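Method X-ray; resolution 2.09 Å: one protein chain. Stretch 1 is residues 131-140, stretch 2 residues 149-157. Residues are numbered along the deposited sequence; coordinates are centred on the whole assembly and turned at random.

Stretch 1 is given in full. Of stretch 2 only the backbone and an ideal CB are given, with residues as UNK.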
ATOM      1  N   THR A 131       7.537  39.494  -3.926  1.00 25.82           N
ATOM      2  CA  THR A 131       6.241  39.695  -4.559  1.00 27.32           C
ATOM      3  C   THR A 131       5.366  38.424  -4.577  1.00 30.52           C
ATOM      4  O   THR A 131       5.705  37.397  -5.193  1.00 27.75           O
ATOM      5  CB  THR A 131       6.438  40.232  -5.980  1.00 31.31           C
ATOM      6  OG1 THR A 131       7.115  41.486  -5.887  1.00 33.37           O
ATOM      7  CG2 THR A 131       5.123  40.423  -6.671  1.00 31.20           C
ATOM      8  N   THR A 132       4.228  38.515  -3.896  1.00 22.61           N
ATOM      9  CA  THR A 132       3.330  37.394  -3.730  1.00 23.05           C
ATOM     10  C   THR A 132       2.054  37.553  -4.554  1.00 24.75           C
ATOM     11  O   THR A 132       1.318  36.614  -4.727  1.00 31.05           O
ATOM     12  CB  THR A 132       2.905  37.212  -2.259  1.00 32.66           C
ATOM     13  OG1 THR A 132       2.122  38.341  -1.861  1.00 34.57           O
ATOM     14  CG2 THR A 132       4.108  37.085  -1.368  1.00 38.73           C
ATOM     15  N   ASN A 133       1.775  38.736  -5.072  1.00 23.24           N
ATOM     16  CA  ASN A 133       0.418  38.971  -5.544  1.00 29.40           C
ATOM     17  C   ASN A 133       0.267  38.879  -7.053  1.00 27.80           C
ATOM     18  O   ASN A 133      -0.183  39.832  -7.709  1.00 28.65           O
ATOM     19  CB  ASN A 133      -0.079  40.343  -5.064  1.00 32.48           C
ATOM     20  CG  ASN A 133       0.843  41.466  -5.472  1.00 36.74           C
ATOM     21  OD1 ASN A 133       2.027  41.261  -5.745  1.00 38.46           O
ATOM     22  ND2 ASN A 133       0.298  42.671  -5.536  1.00 45.04           N
ATOM     23  N   ASN A 134       0.712  37.766  -7.635  1.00 25.69           N
ATOM     24  CA  ASN A 134       0.378  37.500  -9.021  1.00 26.80           C
ATOM     25  C   ASN A 134       0.303  35.977  -9.287  1.00 25.29           C
ATOM     26  O   ASN A 134       0.678  35.152  -8.419  1.00 21.37           O
ATOM     27  CB  ASN A 134       1.363  38.197  -9.960  1.00 26.70           C
ATOM     28  CG  ASN A 134       2.776  37.663  -9.849  1.00 28.77           C
ATOM     29  OD1 ASN A 134       3.027  36.504 -10.176  1.00 34.15           O
ATOM     30  ND2 ASN A 134       3.724  38.523  -9.464  1.00 24.21           N
ATOM     31  N   ARG A 135      -0.187  35.611 -10.473  1.00 23.69           N
ATOM     32  CA  ARG A 135      -0.622  34.250 -10.742  1.00 18.46           C
ATOM     33  C   ARG A 135       0.506  33.246 -10.880  1.00 25.33           C
ATOM     34  O   ARG A 135       0.233  32.030 -10.917  1.00 24.36           O
ATOM     35  CB  ARG A 135      -1.469  34.193 -12.000  1.00 24.47           C
ATOM     36  CG  ARG A 135      -0.697  34.493 -13.252  1.00 35.23           C
ATOM     37  CD  ARG A 135      -1.379  33.868 -14.426  1.00 32.91           C
ATOM     38  NE  ARG A 135      -2.511  34.684 -14.870  1.00 32.24           N
ATOM     39  CZ  ARG A 135      -2.527  35.417 -15.979  1.00 27.49           C
ATOM     40  NH1 ARG A 135      -1.446  35.527 -16.747  1.00 24.07           N
ATOM     41  NH2 ARG A 135      -3.608  36.121 -16.271  1.00 23.90           N
ATOM     42  N   THR A 136       1.749  33.706 -10.908  1.00 23.11           N
ATOM     43  CA  THR A 136       2.877  32.749 -10.974  1.00 24.09           C
ATOM     44  C   THR A 136       3.284  32.158  -9.621  1.00 29.14           C
ATOM     45  O   THR A 136       4.040  31.185  -9.598  1.00 21.55           O
ATOM     46  CB  THR A 136       4.152  33.380 -11.584  1.00 24.31           C
ATOM     47  OG1 THR A 136       4.622  34.482 -10.789  1.00 19.06           O
ATOM     48  CG2 THR A 136       3.925  33.822 -13.075  1.00 23.28           C
ATOM     49  N   VAL A 137       2.817  32.753  -8.506  1.00 22.98           N
ATOM     50  CA  VAL A 137       3.218  32.308  -7.174  1.00 19.50           C
ATOM     51  C   VAL A 137       2.025  32.072  -6.206  1.00 18.49           C
ATOM     52  O   VAL A 137       2.149  31.318  -5.267  1.00 22.25           O
ATOM     53  CB  VAL A 137       4.204  33.315  -6.514  1.00 29.48           C
ATOM     54  CG1 VAL A 137       5.534  33.288  -7.235  1.00 21.66           C
ATOM     55  CG2 VAL A 137       3.607  34.770  -6.468  1.00 16.36           C
ATOM     56  N   SER A 138       0.859  32.663  -6.457  1.00 17.71           N
ATOM     57  CA  SER A 138      -0.268  32.385  -5.579  1.00 23.60           C
ATOM     58  C   SER A 138      -1.593  32.388  -6.333  1.00 25.40           C
ATOM     59  O   SER A 138      -1.662  32.787  -7.498  1.00 25.96           O
ATOM     60  CB  SER A 138      -0.271  33.401  -4.419  1.00 23.84           C
ATOM     61  OG  SER A 138      -0.557  34.677  -4.927  1.00 32.65           O
ATOM     62  N   PHE A 139      -2.642  31.870  -5.695  1.00 23.95           N
ATOM     63  CA  PHE A 139      -3.986  31.856  -6.282  1.00 18.39           C
ATOM     64  C   PHE A 139      -5.061  32.039  -5.217  1.00 26.28           C
ATOM     65  O   PHE A 139      -4.830  31.742  -4.032  1.00 21.67           O
ATOM     66  CB  PHE A 139      -4.249  30.553  -7.055  1.00 18.19           C
ATOM     67  CG  PHE A 139      -3.802  29.303  -6.318  1.00 19.54           C
ATOM     68  CD1 PHE A 139      -4.618  28.704  -5.368  1.00 18.14           C
ATOM     69  CD2 PHE A 139      -2.558  28.726  -6.597  1.00 28.58           C
ATOM     70  CE1 PHE A 139      -4.226  27.550  -4.672  1.00 24.63           C
ATOM     71  CE2 PHE A 139      -2.137  27.565  -5.907  1.00 27.45           C
ATOM     72  CZ  PHE A 139      -2.977  26.981  -4.927  1.00 28.55           C
ATOM     73  N   ASN A 140      -6.233  32.513  -5.639  1.00 20.36           N
ATOM     74  CA  ASN A 140      -7.389  32.547  -4.730  1.00 28.03           C
ATOM     75  C   ASN A 140      -7.960  31.174  -4.397  1.00 27.27           C
ATOM     76  O   ASN A 140      -8.109  30.316  -5.272  1.00 22.98           O
ATOM     77  CB  ASN A 140      -8.521  33.415  -5.307  1.00 25.25           C
ATOM     78  CG  ASN A 140      -8.253  34.895  -5.152  1.00 27.41           C
ATOM     79  OD1 ASN A 140      -7.181  35.277  -4.696  1.00 31.20           O
ATOM     80  ND2 ASN A 140      -9.232  35.731  -5.496  1.00 21.45           N
ATOM     81  N   UNK A 149      -9.311  33.687   0.287  1.00 22.28           N
ATOM     82  CA  UNK A 149      -7.961  34.043   0.705  1.00 22.64           C
ATOM     83  C   UNK A 149      -6.942  33.661  -0.388  1.00 28.04           C
ATOM     84  O   UNK A 149      -7.283  32.923  -1.326  1.00 24.91           O
ATOM     85  CB  UNK A 149      -7.616  33.353   2.027  1.00 22.64           C
ATOM     86  N   UNK A 150      -5.701  34.140  -0.259  1.00 25.51           N
ATOM     87  CA  UNK A 150      -4.648  33.810  -1.228  1.00 31.33           C
ATOM     88  C   UNK A 150      -3.803  32.677  -0.649  1.00 35.00           C
ATOM     89  O   UNK A 150      -3.593  32.587   0.558  1.00 30.78           O
ATOM     90  CB  UNK A 150      -3.782  35.030  -1.549  1.00 31.33           C
ATOM     91  N   UNK A 151      -3.322  31.810  -1.523  1.00 28.73           N
ATOM     92  CA  UNK A 151      -2.554  30.657  -1.101  1.00 23.81           C
ATOM     93  C   UNK A 151      -1.415  30.404  -2.099  1.00 23.20           C
ATOM     94  O   UNK A 151      -1.558  30.696  -3.272  1.00 23.74           O
ATOM     95  CB  UNK A 151      -3.455  29.427  -0.975  1.00 23.81           C
ATOM     96  N   UNK A 152      -0.268  29.944  -1.614  1.00 21.80           N
ATOM     97  CA  UNK A 152       0.841  29.561  -2.491  1.00 30.15           C
ATOM     98  C   UNK A 152       0.856  28.041  -2.673  1.00 28.94           C
ATOM     99  O   UNK A 152       0.377  27.331  -1.802  1.00 26.95           O
ATOM    100  CB  UNK A 152       2.176  30.047  -1.922  1.00 30.15           C
ATOM    101  N   UNK A 153       1.379  27.550  -3.801  1.00 20.19           N
ATOM    102  CA  UNK A 153       1.572  26.093  -4.010  1.00 20.50           C
ATOM    103  C   UNK A 153       2.585  25.927  -5.153  1.00 22.87           C
ATOM    104  O   UNK A 153       2.989  26.917  -5.760  1.00 19.39           O
ATOM    105  CB  UNK A 153       0.254  25.387  -4.335  1.00 20.50           C
ATOM    106  N   UNK A 154       3.023  24.696  -5.424  1.00 18.68           N
ATOM    107  CA  UNK A 154       4.035  24.480  -6.464  1.00 17.39           C
ATOM    108  C   UNK A 154       3.456  23.848  -7.735  1.00 18.95           C
ATOM    109  O   UNK A 154       4.003  24.018  -8.828  1.00 23.14           O
ATOM    110  CB  UNK A 154       5.155  23.592  -5.918  1.00 17.39           C
ATOM    111  N   UNK A 155       2.379  23.094  -7.607  1.00 16.98           N
ATOM    112  CA  UNK A 155       1.927  22.255  -8.714  1.00 19.68           C
ATOM    113  C   UNK A 155       0.423  21.977  -8.671  1.00 19.99           C
ATOM    114  O   UNK A 155      -0.131  21.660  -7.632  1.00 18.04           O
ATOM    115  CB  UNK A 155       2.693  20.931  -8.704  1.00 19.68           C
ATOM    116  N   UNK A 156      -0.223  22.090  -9.824  1.00 15.58           N
ATOM    117  CA  UNK A 156      -1.612  21.719  -9.977  1.00 15.72           C
ATOM    118  C   UNK A 156      -1.720  20.716 -11.113  1.00 18.54           C
ATOM    119  O   UNK A 156      -1.315  21.003 -12.252  1.00 22.15           O
ATOM    120  CB  UNK A 156      -2.489  22.946 -10.235  1.00 15.72           C
ATOM    121  N   UNK A 157      -2.280  19.552 -10.805  1.00 18.76           N
ATOM    122  CA  UNK A 157      -2.443  18.461 -11.767  1.00 20.45           C
ATOM    123  C   UNK A 157      -3.877  18.374 -12.192  1.00 15.85           C
ATOM    124  O   UNK A 157      -4.743  18.330 -11.344  1.00 17.08           O
ATOM    125  CB  UNK A 157      -1.982  17.125 -11.180  1.00 20.45           C
TER

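Residues 149-152 run antiparallel to 138-140. The backbone is extended, so successive side chains along it alternate between the two faces of a small sheet.

At position 149 the CA-to-CB bond points away from stretch 1, and nothing of that stretch lies within 5.5 Å of the ideal CB. The backbone is extended, which beta-branched residues tolerate well, but many others would fit. The deposited residue is Val149. Its part in the contact is a backbone one: Asn140 CA makes a CA-H...O contact with Val149 O at 3.4 Å.

Position 150 lies on the same face as Ser138 and Asn140. The ideal CB is 4.6 Å from Asn140 OD1 and 4.7 Å from Ser138 OG. The surroundings are polar, so a polar chain of medium length would suit, and a longer aliphatic one could also lie here. The residue is Gln150. Its chain passes Asn140, with CG 3.7 Å from Asn140 OD1, and brings OE1 to 3.5 Å from Ser138 OG. That hydroxyl donates its hydrogen bond to Thr132 O instead, with OG to O at 2.7 Å.

Position 151 pairs with Phe139. The backbone sets the register: Phe139 N donates to 151 O at 2.9 Å, and 151 N donates to Phe139 O, also at 2.9 Å. The CB shares a face with the Phe139 ring, so an aliphatic or partly aliphatic chain would suit. The residue is Gln151. Its CB lies 4.2 Å from Phe139 CE1, while the end of the chain leads away from stretch 1. Its carbonyl O sits over one face of the ring.

At position 152 the ideal CB is 3.6 Å from Val137 O and 4.8 Å from Ser138 CB. Flexible chains, apolar or polar, could fit beside this carbonyl. The residue is Met152, with chi1 m and chi2 t. Its CG lies 3.5 Å from Val137 O and 4.1 Å from Ser138 CB.

At position 153 the ideal CB is already 3.6 Å from Phe139 CE2, which favours a small residue. Ala153 meets the edge of the ring through its methyl. A water donates to both Val137 O and Ala153 O, at 2.8 Å from its oxygen to each.

Positions 154 and 155 point away, and stretch 1 sets no preference. They are Asn154 and Leu155.

Position 156 points toward stretch 1 from a distance, so a long apolar chain could reach the Phe139 ring. Ile156 does so, with CD1 4.3 Å from Phe139 CE2.

Position 157 is out of reach. Its extended backbone suits a beta-branched residue, here Ile157.

Stretch 2, residues 149-157: VQQMANLII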
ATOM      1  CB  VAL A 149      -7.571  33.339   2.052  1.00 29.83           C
ATOM      2  CG1 VAL A 149      -8.526  33.749   3.175  1.00 28.06           C
ATOM      3  CG2 VAL A 149      -7.565  31.789   1.926  1.00 20.96           C
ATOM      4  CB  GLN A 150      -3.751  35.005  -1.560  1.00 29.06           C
ATOM      5  CG  GLN A 150      -4.360  36.046  -2.495  1.00 45.89           C
ATOM      6  CD  GLN A 150      -3.307  36.988  -3.096  1.00 65.77           C
ATOM      7  OE1 GLN A 150      -2.136  36.957  -2.713  1.00 67.45           O
ATOM      8  NE2 GLN A 150      -3.729  37.829  -4.043  1.00 71.50           N
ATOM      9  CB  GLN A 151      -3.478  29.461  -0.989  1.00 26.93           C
ATOM     10  CG  GLN A 151      -2.812  28.201  -0.613  1.00 43.09           C
ATOM     11  CD  GLN A 151      -3.700  27.382   0.274  1.00 46.07           C
ATOM     12  OE1 GLN A 151      -4.710  27.874   0.789  1.00 48.42           O
ATOM     13  NE2 GLN A 151      -3.351  26.126   0.441  1.00 52.50           N
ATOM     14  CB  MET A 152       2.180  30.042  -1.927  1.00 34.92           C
ATOM     15  CG  MET A 152       2.291  31.567  -1.769  1.00 36.35           C
ATOM     16  SD  MET A 152       3.894  32.070  -1.117  1.00 39.29           S
ATOM     17  CE  MET A 152       5.015  30.972  -1.992  1.00 44.66           C
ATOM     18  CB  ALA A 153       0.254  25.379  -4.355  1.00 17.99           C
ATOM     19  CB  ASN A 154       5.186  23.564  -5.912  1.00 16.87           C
ATOM     20  CG  ASN A 154       5.974  24.214  -4.765  1.00 20.29           C
ATOM     21  OD1 ASN A 154       5.911  25.451  -4.528  1.00 19.15           O
ATOM     22  ND2 ASN A 154       6.755  23.387  -4.052  1.00 22.81           N
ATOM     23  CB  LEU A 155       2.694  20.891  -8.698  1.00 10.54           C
ATOM     24  CG  LEU A 155       2.168  19.825  -9.665  1.00 17.82           C
ATOM     25  CD1 LEU A 155       2.256  20.221 -11.130  1.00 14.28           C
ATOM     26  CD2 LEU A 155       2.973  18.473  -9.420  1.00 19.30           C
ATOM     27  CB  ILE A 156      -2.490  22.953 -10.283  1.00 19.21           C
ATOM     28  CG1 ILE A 156      -2.341  23.983  -9.150  1.00 19.04           C
ATOM     29  CG2 ILE A 156      -3.935  22.516 -10.524  1.00 18.08           C
ATOM     30  CD1 ILE A 156      -3.029  25.301  -9.444  1.00 24.91           C
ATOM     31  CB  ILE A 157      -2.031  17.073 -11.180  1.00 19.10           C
ATOM     32  CG1 ILE A 157      -0.577  17.099 -10.650  1.00 16.66           C
ATOM     33  CG2 ILE A 157      -2.237  15.966 -12.284  1.00 16.22           C
ATOM     34  CD1 ILE A 157      -0.153  15.774  -9.831  1.00 16.74           C
TER
HETATM   35  O   HOH W   1       4.154  29.386  -5.152  1.00 27.55           O
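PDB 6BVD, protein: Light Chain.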